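Local coordinates for SM80.1 Vicilin (Solanum melongena, PDB 5VF5), which probably serves as a seed storage globulin of the 7S vicilin type, with two cupin modules in one chain and a bound copper ion, at residues Val53-Pro58 and Asn117-Phe121; Phe353-Glu358 and Gln387-Tyr391; Phe211-Glu216 and Arg234-Leu238; Val10-Phe14 and Gln41-Gly45. Residue numbers count along the deposited sequence, not the author numbering.

Contact 1: residues Val53-Pro58 and Asn117-Phe121; sequences VIELEP and NEKFF
Phe121, with chi1 near 180°, turns its ring back over the neighbouring strand to overlap Glu55, whose OE2 comes to 3.2 Å from Phe121 CE2; the ring also lies beside Val53. The backbones of Val53-Pro58 and Asn117-Phe121 run antiparallel, 166° apart end to end. Glu55 faces Phe121 as a non-hydrogen-bonded pair (CA-CA 4.6 Å). Leu56 and Phe120 form the adjacent hydrogen-bonded pair (CA-CA 5.1 Å), with Leu56 N to Phe120 O at 2.8 Å and Phe120 N to Leu56 O at 2.9 Å. Their side chains share the other face of the sheet, Leu56 CB lying 4.2 Å from Phe120 CB. Beyond the strands, Pro58 CG packs at 3.6 Å against Asn117 O. Glu57 OE2 and Lys119 NZ, 4.0 Å apart, are beyond a salt bridge; a water bridges them, 2.8 Å from Glu57 OE2 and 2.6 Å from Lys119 NZ. Antiparallel pairing of strands 49-56 and 120-128 fits the jelly-roll barrel of the cupin fold. Strand 49-56 is flanked on its other edge by strand 28-32, where Arg31 forms a salt bridge with Glu55; strand 120-128 continues the sheet to strand 69-77, and Leu111 of strand 108-113 packs against Ile54 and Leu56.

Contact 2: residues Phe353-Glu358 and Gln387-Tyr391; sequences FLAGRE and QDQSY
Two hydrogen bonds from consecutive backbone amides fasten Phe353-Glu358 to Gln387-Tyr391: Arg357 N donates to Gln389 O at 2.9 Å, and Glu358 N to Ser390 OG, also at 2.9 Å, with Ser390 in the m rotamer. A weak bond at 3.4 Å leads from Arg357 NE to Asp388 O. A water also bridges the loops, donating to Ala355 O (2.9 Å) and Glu358 O (2.8 Å) and accepting from Tyr391 N (2.9 Å). Neither loop keeps a regular pairing; the backbones come closest at Gly356 and Ser390, CA to CA 4.6 Å. Gly356, at phi 103° and psi 167°, needs to be glycine: a CB would jam against the preceding carbonyl and crowd Gln389 O. Tyr391 also has positive phi (76°), and its m side chain swings back to set its ring edge toward the face of Phe353, an edge-to-face pair with centroids 5.1 Å apart and planes at 66°. The contact closes the base of the helical excursion formed by helices 366-373 and 377-385, as in other seed storage globulins of the cupin superfamily. Phe353 and Tyr391 both meet Phe220, and backbone bonds tie Leu354 to Pro258 and Tyr391 to Leu257 of strand 254-261.

Contact 3: residues Phe211-Glu216 and Arg234-Leu238; sequences FNLMKE and RFEQL
Three residues carry most of this contact: Phe211, Phe235 and Arg234. Phe211 takes the p rotamer (chi1 51°) and Phe235 the m rotamer (chi1 -71°), which brings their rings into an offset stack, with centroids 4.2 Å apart, planes at 13°, and Phe211 CD2 3.5 Å from Phe235 CE1. The backbones themselves stay apart, with the nearest CA atoms, those of Phe211 and Phe235, separated by 9.1 Å. Round the stack, Leu213 CD1 meets Phe235 CZ at 3.8 Å, Leu238 CD1 meets Phe211 CZ at 4.2 Å, and Gln237 NE2 comes to 3.1 Å from Phe211 CE1.

Arg234 is stretched out, chi1 to chi3 all t, and grips Glu216 in a bidentate salt bridge: NH1 to Glu216 OE1 at 2.8 Å and NH2 to Glu216 OE2 at 2.9 Å. Glu216 is placed by the type I turn from Leu213, closed by Glu216 N to Leu213 O at 3.0 Å. An Asx turn, Met214 N to Asn212 OD1 at 3.0 Å, overlaps its start.

The pair joins the loops that bracket strands 220-222 and 225-230 at the start of the second cupin module. Phe211 also bonds through its backbone to Val100, in an edge strand of the first module's sheet, so the site lies where the modules meet. Its chemistry is entirely one of side chains: an aromatic stack supplies the apolar surface, and the salt bridge lies beside it, with Leu213 touching both Arg234 and Phe235.

Contact 4: residues Val10-Phe14 and Gln41-Gly45; sequences VPYLF and QLLRG
Leu42 and Leu43, both in the mt rotamer, point from a 3-10 segment toward Val10-Phe14; both pack on Pro11 and Tyr12, and Leu43 alone of the two reaches Phe14. Leu43 makes the larger contact. Its CD1 touches Phe14 CZ at 3.6 Å, in line with the edge of that ring, and lies 4.0 Å from Pro11 O; its CD2 is 4.0 Å from Tyr12 CD1, again near the ring plane. Leu43 therefore fits between two aromatic rims, with Tyr12 (chi1 -55°) and Phe14 (chi1 -64°) both in the m rotamer. Leu42 CD1 reaches Tyr12 OH at 3.8 Å and Pro11 CG at 4.1 Å.

The backbones remain well separated, Pro11 CA to Leu42 CA 8.0 Å and Tyr12 CA to Leu43 CA 8.1 Å; the contact is made mostly by side chains and is largely apolar. Strand 13-14 is an edge strand of a sheet built otherwise from strands of the second cupin module, whereas 41-45 leads into strand 49-56 of the first; the N-terminal segment of this bicupin thus crosses over to the other module. Tyr12 lies within a type I turn from Val10 to Leu13 (Leu13 N to Val10 O 3.1 Å); its CA-to-CB bond points sideways, but its ring end comes nearer 41-45. The Tyr12 side chain lies about 3 Å from the copper ion bound at Cys281, His283 and His325, and also packs on Met279 and Cys281. Phe14 also meets Phe36 edge-to-face.

From the N terminus, contact 4 comes first, closing a 26-residue excursion that includes strands 20-21 and 28-32 and setting the start of the chain, on the second module's sheet, against the first module. Contact 1 follows, bringing together the ends of a 58-residue, strand-rich part of the first cupin barrel. Contact 3 then closes 17 residues around the strand pair 220-222 and 225-230, beside the junction of the modules, and contact 2 closes the 28-residue helical excursion near the C terminus. All four lie in series; none nests within or crosses another, and none touches another. Contacts 1 and 3 are nearest by centres, 23 Å apart, whereas contacts 1 and 2 are 38 Å apart.

Contact 1: residues Val53-Pro58 and Asn117-Phe121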
loop_
_atom_site.group_PDB
_atom_site.type_symbol
_atom_site.label_atom_id
_atom_site.label_comp_id
_atom_site.label_asym_id
_atom_site.label_seq_id
_atom_site.Cartn_x
_atom_site.Cartn_y
_atom_site.Cartn_z
ATOM N N VAL A 53 4.906 0.455 6.291
ATOM C CA VAL A 53 4.638 -0.910 6.704
ATOM C C VAL A 53 4.621 -0.951 8.236
ATOM O O VAL A 53 5.438 -0.308 8.871
ATOM C CB VAL A 53 5.647 -1.944 6.117
ATOM C CG1 VAL A 53 5.454 -3.334 6.719
ATOM C CG2 VAL A 53 5.515 -2.026 4.609
ATOM N N ILE A 54 3.619 -1.652 8.790
ATOM C CA ILE A 54 3.566 -1.994 10.196
ATOM C C ILE A 54 3.713 -3.498 10.296
ATOM O O ILE A 54 2.972 -4.241 9.646
ATOM C CB ILE A 54 2.224 -1.573 10.843
ATOM C CG1 ILE A 54 1.983 -0.071 10.655
ATOM C CG2 ILE A 54 2.225 -1.988 12.313
ATOM C CD1 ILE A 54 0.605 0.409 11.060
ATOM N N GLU A 55 4.620 -3.949 11.154
ATOM C CA GLU A 55 4.867 -5.356 11.426
ATOM C C GLU A 55 4.742 -5.583 12.920
ATOM O O GLU A 55 5.351 -4.850 13.706
ATOM C CB GLU A 55 6.297 -5.716 11.059
ATOM C CG GLU A 55 6.616 -5.595 9.623
ATOM C CD GLU A 55 8.043 -6.022 9.307
ATOM O OE1 GLU A 55 8.943 -6.020 10.198
ATOM O OE2 GLU A 55 8.274 -6.293 8.123
ATOM N N LEU A 56 3.898 -6.532 13.319
ATOM C CA LEU A 56 3.783 -6.931 14.722
ATOM C C LEU A 56 4.223 -8.402 14.809
ATOM O O LEU A 56 3.649 -9.274 14.154
ATOM C CB LEU A 56 2.347 -6.769 15.270
ATOM C CG LEU A 56 2.063 -5.449 16.002
ATOM C CD1 LEU A 56 2.163 -4.283 15.054
ATOM C CD2 LEU A 56 0.714 -5.465 16.713
ATOM N N GLU A 57 5.168 -8.663 15.690
ATOM C CA GLU A 57 5.496 -10.045 16.057
ATOM C C GLU A 57 4.314 -10.719 16.733
ATOM O O GLU A 57 3.386 -10.064 17.200
ATOM C CB GLU A 57 6.682 -10.025 17.017
ATOM C CG GLU A 57 8.014 -9.541 16.422
ATOM C CD GLU A 57 8.716 -10.524 15.518
ATOM O OE1 GLU A 57 8.210 -11.641 15.317
ATOM O OE2 GLU A 57 9.795 -10.148 15.007
ATOM N N PRO A 58 4.325 -12.056 16.782
ATOM C CA PRO A 58 3.293 -12.726 17.571
ATOM C C PRO A 58 3.191 -12.179 19.010
ATOM O O PRO A 58 4.179 -11.745 19.595
ATOM C CB PRO A 58 3.766 -14.187 17.603
ATOM C CG PRO A 58 4.862 -14.291 16.676
ATOM C CD PRO A 58 5.267 -12.985 16.156
ATOM N N ASN A 117 2.250 -17.485 16.681
ATOM C CA ASN A 117 3.324 -17.826 15.747
ATOM C C ASN A 117 3.495 -16.937 14.520
ATOM O O ASN A 117 4.605 -16.775 14.068
ATOM C CB ASN A 117 3.144 -19.284 15.264
ATOM C CG ASN A 117 3.357 -20.308 16.360
ATOM O OD1 ASN A 117 2.450 -21.082 16.670
ATOM N ND2 ASN A 117 4.558 -20.328 16.949
ATOM N N GLU A 118 2.406 -16.403 13.982
ATOM C CA GLU A 118 2.415 -15.698 12.697
ATOM C C GLU A 118 2.546 -14.181 12.917
ATOM O O GLU A 118 1.813 -13.609 13.709
ATOM C CB GLU A 118 1.110 -15.980 11.940
ATOM C CG GLU A 118 1.111 -15.510 10.484
ATOM C CD GLU A 118 -0.044 -16.047 9.625
ATOM O OE1 GLU A 118 -1.067 -16.526 10.187
ATOM O OE2 GLU A 118 0.073 -15.986 8.368
ATOM N N LYS A 119 3.463 -13.545 12.206
ATOM C CA LYS A 119 3.536 -12.081 12.197
ATOM C C LYS A 119 2.310 -11.472 11.514
ATOM O O LYS A 119 1.694 -12.090 10.632
ATOM C CB LYS A 119 4.807 -11.614 11.513
ATOM C CG LYS A 119 6.076 -12.075 12.177
ATOM C CD LYS A 119 7.285 -11.556 11.405
ATOM C CE LYS A 119 8.547 -12.230 11.865
ATOM N NZ LYS A 119 9.763 -11.608 11.267
ATOM N N PHE A 120 1.977 -10.246 11.928
ATOM C CA PHE A 120 0.893 -9.433 11.336
ATOM C C PHE A 120 1.514 -8.275 10.600
ATOM O O PHE A 120 2.284 -7.527 11.203
ATOM C CB PHE A 120 0.010 -8.947 12.486
ATOM C CG PHE A 120 -1.097 -7.995 12.110
ATOM C CD1 PHE A 120 -2.093 -8.356 11.208
ATOM C CD2 PHE A 120 -1.186 -6.741 12.722
ATOM C CE1 PHE A 120 -3.125 -7.473 10.909
ATOM C CE2 PHE A 120 -2.207 -5.880 12.429
ATOM C CZ PHE A 120 -3.195 -6.250 11.543
ATOM N N PHE A 121 1.242 -8.166 9.290
ATOM C CA PHE A 121 1.897 -7.210 8.427
ATOM C C PHE A 121 0.816 -6.373 7.735
ATOM O O PHE A 121 -0.120 -6.952 7.109
ATOM C CB PHE A 121 2.748 -7.994 7.434
ATOM C CG PHE A 121 3.663 -7.166 6.591
ATOM C CD1 PHE A 121 3.163 -6.342 5.580
ATOM C CD2 PHE A 121 5.030 -7.256 6.762
ATOM C CE1 PHE A 121 4.011 -5.596 4.790
ATOM C CE2 PHE A 121 5.884 -6.509 5.959
ATOM C CZ PHE A 121 5.368 -5.687 4.978
HETATM O O HOH W 1 11.276 -11.778 13.324
#

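Contact 2: residues Phe353-Glu358 and Gln387-Tyr391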
loop_
_atom_site.group_PDB
_atom_site.type_symbol
_atom_site.label_atom_id
_atom_site.label_comp_id
_atom_site.label_asym_id
_atom_site.label_seq_id
_atom_site.Cartn_x
_atom_site.Cartn_y
_atom_site.Cartn_z
ATOM N N PHE A 353 -5.195 -2.613 -21.829
ATOM C CA PHE A 353 -4.228 -3.628 -22.196
ATOM C C PHE A 353 -3.769 -3.405 -23.620
ATOM O O PHE A 353 -4.506 -2.910 -24.467
ATOM C CB PHE A 353 -4.836 -5.030 -22.015
ATOM C CG PHE A 353 -4.856 -5.447 -20.588
ATOM C CD1 PHE A 353 -5.910 -5.081 -19.746
ATOM C CD2 PHE A 353 -3.751 -6.095 -20.035
ATOM C CE1 PHE A 353 -5.893 -5.417 -18.409
ATOM C CE2 PHE A 353 -3.722 -6.391 -18.681
ATOM C CZ PHE A 353 -4.797 -6.056 -17.884
ATOM N N LEU A 354 -2.484 -3.694 -23.837
ATOM C CA LEU A 354 -1.803 -3.381 -25.078
ATOM C C LEU A 354 -1.513 -4.600 -25.954
ATOM O O LEU A 354 -0.965 -4.458 -27.062
ATOM C CB LEU A 354 -0.509 -2.660 -24.730
ATOM C CG LEU A 354 -0.734 -1.321 -24.023
ATOM C CD1 LEU A 354 0.575 -0.849 -23.376
ATOM C CD2 LEU A 354 -1.265 -0.292 -24.977
ATOM N N ALA A 355 -1.862 -5.778 -25.468
ATOM C CA ALA A 355 -1.751 -7.055 -26.216
ATOM C C ALA A 355 -2.737 -8.007 -25.576
ATOM O O ALA A 355 -3.222 -7.742 -24.485
ATOM C CB ALA A 355 -0.358 -7.609 -26.108
ATOM N N GLY A 356 -3.011 -9.110 -26.247
ATOM C CA GLY A 356 -3.961 -10.094 -25.742
ATOM C C GLY A 356 -5.286 -9.983 -26.454
ATOM O O GLY A 356 -5.558 -9.024 -27.182
ATOM N N ARG A 357 -6.129 -10.998 -26.262
ATOM C CA ARG A 357 -7.421 -11.034 -26.966
ATOM C C ARG A 357 -8.238 -9.781 -26.672
ATOM O O ARG A 357 -8.790 -9.177 -27.558
ATOM C CB ARG A 357 -8.108 -12.377 -26.654
ATOM C CG ARG A 357 -9.529 -12.445 -27.116
ATOM C CD ARG A 357 -10.047 -13.858 -26.922
ATOM N NE ARG A 357 -9.817 -14.694 -28.093
ATOM C CZ ARG A 357 -10.525 -14.633 -29.230
ATOM N NH1 ARG A 357 -11.487 -13.719 -29.407
ATOM N NH2 ARG A 357 -10.230 -15.465 -30.217
ATOM N N GLU A 358 -8.313 -9.389 -25.406
ATOM C CA GLU A 358 -8.937 -8.130 -25.001
ATOM C C GLU A 358 -7.882 -7.061 -24.844
ATOM O O GLU A 358 -7.118 -7.089 -23.891
ATOM C CB GLU A 358 -9.672 -8.298 -23.691
ATOM C CG GLU A 358 -10.834 -9.263 -23.769
ATOM C CD GLU A 358 -12.052 -8.736 -24.503
ATOM O OE1 GLU A 358 -12.063 -7.648 -25.115
ATOM O OE2 GLU A 358 -13.049 -9.448 -24.497
ATOM N N GLN A 387 -2.366 -13.878 -30.083
ATOM C CA GLN A 387 -2.497 -14.110 -28.654
ATOM C C GLN A 387 -3.975 -14.294 -28.331
ATOM O O GLN A 387 -4.752 -13.343 -28.239
ATOM C CB GLN A 387 -1.901 -12.954 -27.859
ATOM C CG GLN A 387 -2.015 -13.119 -26.347
ATOM C CD GLN A 387 -1.388 -14.399 -25.854
ATOM O OE1 GLN A 387 -2.061 -15.402 -25.735
ATOM N NE2 GLN A 387 -0.080 -14.376 -25.596
ATOM N N ASP A 388 -4.346 -15.551 -28.135
ATOM C CA ASP A 388 -5.706 -16.003 -27.853
ATOM C C ASP A 388 -6.141 -15.725 -26.419
ATOM O O ASP A 388 -7.319 -15.784 -26.107
ATOM C CB ASP A 388 -5.801 -17.534 -28.137
ATOM C CG ASP A 388 -4.686 -18.330 -27.447
ATOM O OD1 ASP A 388 -3.479 -18.113 -27.760
ATOM O OD2 ASP A 388 -5.006 -19.167 -26.588
ATOM N N GLN A 389 -5.166 -15.474 -25.543
ATOM C CA GLN A 389 -5.414 -15.276 -24.102
ATOM C C GLN A 389 -5.406 -13.793 -23.782
ATOM O O GLN A 389 -4.915 -12.978 -24.573
ATOM C CB GLN A 389 -4.388 -16.019 -23.235
ATOM C CG GLN A 389 -4.560 -17.543 -23.241
ATOM C CD GLN A 389 -5.739 -18.006 -22.386
ATOM O OE1 GLN A 389 -5.726 -17.856 -21.161
ATOM N NE2 GLN A 389 -6.784 -18.542 -23.033
ATOM N N SER A 390 -5.962 -13.455 -22.631
ATOM C CA SER A 390 -6.002 -12.059 -22.153
ATOM C C SER A 390 -5.421 -11.930 -20.789
ATOM O O SER A 390 -5.400 -12.886 -20.013
ATOM C CB SER A 390 -7.443 -11.521 -22.127
ATOM O OG SER A 390 -7.996 -11.452 -23.423
ATOM N N TYR A 391 -4.881 -10.722 -20.545
ATOM C CA TYR A 391 -4.521 -10.207 -19.211
ATOM C C TYR A 391 -3.255 -10.772 -18.631
ATOM O O TYR A 391 -2.278 -10.017 -18.389
ATOM C CB TYR A 391 -5.677 -10.373 -18.204
ATOM C CG TYR A 391 -7.002 -9.909 -18.744
ATOM C CD1 TYR A 391 -7.139 -8.674 -19.329
ATOM C CD2 TYR A 391 -8.098 -10.737 -18.715
ATOM C CE1 TYR A 391 -8.352 -8.257 -19.866
ATOM C CE2 TYR A 391 -9.315 -10.328 -19.226
ATOM C CZ TYR A 391 -9.445 -9.103 -19.796
ATOM O OH TYR A 391 -10.666 -8.707 -20.280
HETATM O O HOH W 2 -5.203 -8.751 -22.673
#

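Contact 3: residues Phe211-Glu216 and Arg234-Leu238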
loop_
_atom_site.group_PDB
_atom_site.type_symbol
_atom_site.label_atom_id
_atom_site.label_comp_id
_atom_site.label_asym_id
_atom_site.label_seq_id
_atom_site.Cartn_x
_atom_site.Cartn_y
_atom_site.Cartn_z
ATOM N N PHE A 211 -13.373 -4.173 4.713
ATOM C CA PHE A 211 -13.901 -4.955 3.634
ATOM C C PHE A 211 -12.807 -5.807 3.023
ATOM O O PHE A 211 -11.627 -5.521 3.175
ATOM C CB PHE A 211 -14.581 -4.087 2.557
ATOM C CG PHE A 211 -13.759 -2.943 2.068
ATOM C CD1 PHE A 211 -13.780 -1.723 2.734
ATOM C CD2 PHE A 211 -13.033 -3.052 0.888
ATOM C CE1 PHE A 211 -13.034 -0.635 2.257
ATOM C CE2 PHE A 211 -12.301 -1.982 0.415
ATOM C CZ PHE A 211 -12.314 -0.777 1.085
ATOM N N ASN A 212 -13.201 -6.824 2.273
ATOM C CA ASN A 212 -12.266 -7.846 1.782
ATOM C C ASN A 212 -12.836 -8.429 0.494
ATOM O O ASN A 212 -13.992 -8.861 0.467
ATOM C CB ASN A 212 -12.099 -8.905 2.861
ATOM C CG ASN A 212 -10.970 -9.883 2.590
ATOM O OD1 ASN A 212 -10.917 -10.477 1.524
ATOM N ND2 ASN A 212 -10.059 -10.083 3.593
ATOM N N LEU A 213 -12.050 -8.385 -0.579
ATOM C CA LEU A 213 -12.524 -8.830 -1.892
ATOM C C LEU A 213 -11.895 -10.163 -2.314
ATOM O O LEU A 213 -12.107 -10.587 -3.448
ATOM C CB LEU A 213 -12.195 -7.751 -2.940
ATOM C CG LEU A 213 -12.971 -6.421 -2.877
ATOM C CD1 LEU A 213 -12.539 -5.501 -1.735
ATOM C CD2 LEU A 213 -12.820 -5.666 -4.192
ATOM N N MET A 214 -11.173 -10.821 -1.395
ATOM C CA MET A 214 -10.348 -11.997 -1.724
ATOM C C MET A 214 -11.161 -13.108 -2.375
ATOM O O MET A 214 -10.673 -13.789 -3.275
ATOM C CB MET A 214 -9.673 -12.575 -0.475
ATOM C CG MET A 214 -8.362 -11.910 -0.068
ATOM S SD MET A 214 -7.488 -12.901 1.169
ATOM C CE MET A 214 -7.097 -14.366 0.223
ATOM N N LYS A 215 -12.406 -13.262 -1.927
ATOM C CA LYS A 215 -13.297 -14.366 -2.386
ATOM C C LYS A 215 -14.117 -14.048 -3.659
ATOM O O LYS A 215 -14.823 -14.912 -4.198
ATOM C CB LYS A 215 -14.243 -14.804 -1.271
ATOM C CG LYS A 215 -13.536 -15.498 -0.115
ATOM C CD LYS A 215 -14.519 -15.844 0.988
ATOM C CE LYS A 215 -13.983 -16.938 1.900
ATOM N NZ LYS A 215 -14.976 -17.299 2.949
ATOM N N GLU A 216 -14.014 -12.818 -4.136
ATOM C CA GLU A 216 -14.748 -12.386 -5.319
ATOM C C GLU A 216 -14.044 -12.855 -6.574
ATOM O O GLU A 216 -12.832 -13.119 -6.568
ATOM C CB GLU A 216 -14.875 -10.857 -5.340
ATOM C CG GLU A 216 -15.654 -10.341 -4.137
ATOM C CD GLU A 216 -15.872 -8.855 -4.154
ATOM O OE1 GLU A 216 -15.565 -8.184 -5.167
ATOM O OE2 GLU A 216 -16.381 -8.344 -3.135
ATOM N N ARG A 234 -17.084 1.954 -6.182
ATOM C CA ARG A 234 -17.801 0.978 -5.377
ATOM C C ARG A 234 -17.806 1.196 -3.875
ATOM O O ARG A 234 -18.798 0.906 -3.211
ATOM C CB ARG A 234 -17.264 -0.411 -5.709
ATOM C CG ARG A 234 -17.871 -1.528 -4.904
ATOM C CD ARG A 234 -17.462 -2.879 -5.408
ATOM N NE ARG A 234 -17.951 -3.906 -4.509
ATOM C CZ ARG A 234 -17.461 -5.142 -4.428
ATOM N NH1 ARG A 234 -16.482 -5.553 -5.226
ATOM N NH2 ARG A 234 -17.981 -5.988 -3.544
ATOM N N PHE A 235 -16.679 1.656 -3.341
ATOM C CA PHE A 235 -16.454 1.743 -1.917
ATOM C C PHE A 235 -16.403 3.189 -1.509
ATOM O O PHE A 235 -15.377 3.871 -1.707
ATOM C CB PHE A 235 -15.163 1.014 -1.560
ATOM C CG PHE A 235 -15.293 -0.472 -1.685
ATOM C CD1 PHE A 235 -15.889 -1.227 -0.676
ATOM C CD2 PHE A 235 -14.890 -1.105 -2.824
ATOM C CE1 PHE A 235 -16.047 -2.593 -0.825
ATOM C CE2 PHE A 235 -15.015 -2.471 -2.974
ATOM C CZ PHE A 235 -15.589 -3.219 -1.968
ATOM N N GLU A 236 -17.492 3.684 -0.932
ATOM C CA GLU A 236 -17.615 5.091 -0.596
ATOM C C GLU A 236 -16.500 5.541 0.384
ATOM O O GLU A 236 -16.061 6.690 0.349
ATOM C CB GLU A 236 -19.021 5.366 -0.019
ATOM C CG GLU A 236 -19.212 4.974 1.430
ATOM N N GLN A 237 -16.055 4.628 1.236
ATOM C CA GLN A 237 -15.031 5.046 2.198
ATOM C C GLN A 237 -13.690 5.353 1.546
ATOM O O GLN A 237 -12.874 5.984 2.208
ATOM C CB GLN A 237 -14.802 4.062 3.327
ATOM C CG GLN A 237 -14.297 2.709 2.878
ATOM C CD GLN A 237 -15.445 1.736 2.769
ATOM O OE1 GLN A 237 -16.331 1.879 1.915
ATOM N NE2 GLN A 237 -15.447 0.758 3.637
ATOM N N LEU A 238 -13.515 5.035 0.273
ATOM C CA LEU A 238 -12.298 5.434 -0.478
ATOM C C LEU A 238 -12.426 6.736 -1.250
ATOM O O LEU A 238 -11.445 7.223 -1.817
ATOM C CB LEU A 238 -11.889 4.304 -1.418
ATOM C CG LEU A 238 -11.645 2.928 -0.803
ATOM C CD1 LEU A 238 -11.284 1.946 -1.904
ATOM C CD2 LEU A 238 -10.548 2.954 0.237
#

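Contact 4: residues Val10-Phe14 and Gln41-Gly45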
loop_
_atom_site.group_PDB
_atom_site.type_symbol
_atom_site.label_atom_id
_atom_site.label_comp_id
_atom_site.label_asym_id
_atom_site.label_seq_id
_atom_site.Cartn_x
_atom_site.Cartn_y
_atom_site.Cartn_z
ATOM N N VAL A 10 16.783 4.841 -11.101
ATOM C CA VAL A 10 15.394 4.695 -11.600
ATOM C C VAL A 10 14.504 5.342 -10.552
ATOM O O VAL A 10 14.283 4.748 -9.478
ATOM C CB VAL A 10 14.994 3.205 -11.755
ATOM C CG1 VAL A 10 13.514 3.025 -12.092
ATOM C CG2 VAL A 10 15.871 2.537 -12.793
ATOM N N PRO A 11 13.966 6.537 -10.856
ATOM C CA PRO A 11 13.349 7.324 -9.817
ATOM C C PRO A 11 12.044 6.741 -9.304
ATOM O O PRO A 11 11.641 7.102 -8.210
ATOM C CB PRO A 11 13.087 8.677 -10.497
ATOM C CG PRO A 11 13.046 8.377 -11.936
ATOM C CD PRO A 11 14.096 7.316 -12.105
ATOM N N TYR A 12 11.438 5.854 -10.084
ATOM C CA TYR A 12 10.186 5.248 -9.700
ATOM C C TYR A 12 10.329 4.054 -8.774
ATOM O O TYR A 12 9.341 3.563 -8.231
ATOM C CB TYR A 12 9.460 4.800 -10.957
ATOM C CG TYR A 12 9.246 5.879 -11.982
ATOM C CD1 TYR A 12 8.574 7.027 -11.669
ATOM C CD2 TYR A 12 9.756 5.758 -13.258
ATOM C CE1 TYR A 12 8.402 8.050 -12.604
ATOM C CE2 TYR A 12 9.576 6.759 -14.194
ATOM C CZ TYR A 12 8.864 7.883 -13.860
ATOM O OH TYR A 12 8.691 8.894 -14.786
ATOM N N LEU A 13 11.534 3.516 -8.619
ATOM C CA LEU A 13 11.808 2.330 -7.837
ATOM C C LEU A 13 12.284 2.725 -6.458
ATOM O O LEU A 13 13.223 3.534 -6.335
ATOM C CB LEU A 13 12.901 1.533 -8.534
ATOM C CG LEU A 13 13.440 0.316 -7.795
ATOM C CD1 LEU A 13 12.349 -0.719 -7.636
ATOM C CD2 LEU A 13 14.597 -0.283 -8.576
ATOM N N PHE A 14 11.679 2.139 -5.427
ATOM C CA PHE A 14 12.026 2.421 -4.028
ATOM C C PHE A 14 12.274 1.083 -3.382
ATOM O O PHE A 14 11.351 0.344 -3.027
ATOM C CB PHE A 14 10.920 3.174 -3.305
ATOM C CG PHE A 14 10.648 4.555 -3.852
ATOM C CD1 PHE A 14 9.938 4.740 -4.997
ATOM C CD2 PHE A 14 11.162 5.687 -3.210
ATOM C CE1 PHE A 14 9.732 6.012 -5.534
ATOM C CE2 PHE A 14 10.921 6.960 -3.712
ATOM C CZ PHE A 14 10.226 7.127 -4.894
ATOM N N GLN A 41 11.469 15.255 -8.858
ATOM C CA GLN A 41 10.287 16.065 -9.034
ATOM C C GLN A 41 9.285 15.415 -9.947
ATOM O O GLN A 41 8.170 15.914 -10.008
ATOM C CB GLN A 41 10.682 17.451 -9.542
ATOM C CG GLN A 41 11.465 18.253 -8.499
ATOM C CD GLN A 41 10.666 18.501 -7.227
ATOM O OE1 GLN A 41 9.677 19.218 -7.252
ATOM N NE2 GLN A 41 11.077 17.887 -6.116
ATOM N N LEU A 42 9.629 14.279 -10.598
ATOM C CA LEU A 42 8.658 13.576 -11.450
ATOM C C LEU A 42 7.496 13.060 -10.629
ATOM O O LEU A 42 6.415 12.788 -11.184
ATOM C CB LEU A 42 9.288 12.390 -12.168
ATOM C CG LEU A 42 10.306 12.789 -13.240
ATOM C CD1 LEU A 42 11.076 11.559 -13.632
ATOM C CD2 LEU A 42 9.610 13.374 -14.457
ATOM N N LEU A 43 7.715 12.873 -9.325
ATOM C CA LEU A 43 6.683 12.395 -8.406
ATOM C C LEU A 43 5.943 13.493 -7.629
ATOM O O LEU A 43 5.178 13.179 -6.705
ATOM C CB LEU A 43 7.313 11.372 -7.472
ATOM C CG LEU A 43 7.847 10.150 -8.231
ATOM C CD1 LEU A 43 8.377 9.123 -7.265
ATOM C CD2 LEU A 43 6.806 9.466 -9.109
ATOM N N ARG A 44 6.069 14.744 -8.061
ATOM C CA ARG A 44 5.362 15.863 -7.415
ATOM C C ARG A 44 3.816 15.708 -7.352
ATOM O O ARG A 44 3.102 16.219 -6.473
ATOM C CB ARG A 44 5.683 17.187 -8.102
ATOM C CG ARG A 44 6.674 18.107 -7.435
ATOM C CD ARG A 44 6.762 19.435 -8.206
ATOM N NE ARG A 44 5.699 20.363 -7.849
ATOM C CZ ARG A 44 5.229 21.364 -8.601
ATOM N NH1 ARG A 44 5.690 21.599 -9.826
ATOM N NH2 ARG A 44 4.229 22.111 -8.133
ATOM N N GLY A 45 3.308 14.993 -8.357
ATOM C CA GLY A 45 1.861 14.731 -8.442
ATOM C C GLY A 45 1.294 13.872 -7.329
ATOM O O GLY A 45 0.087 13.830 -7.133
#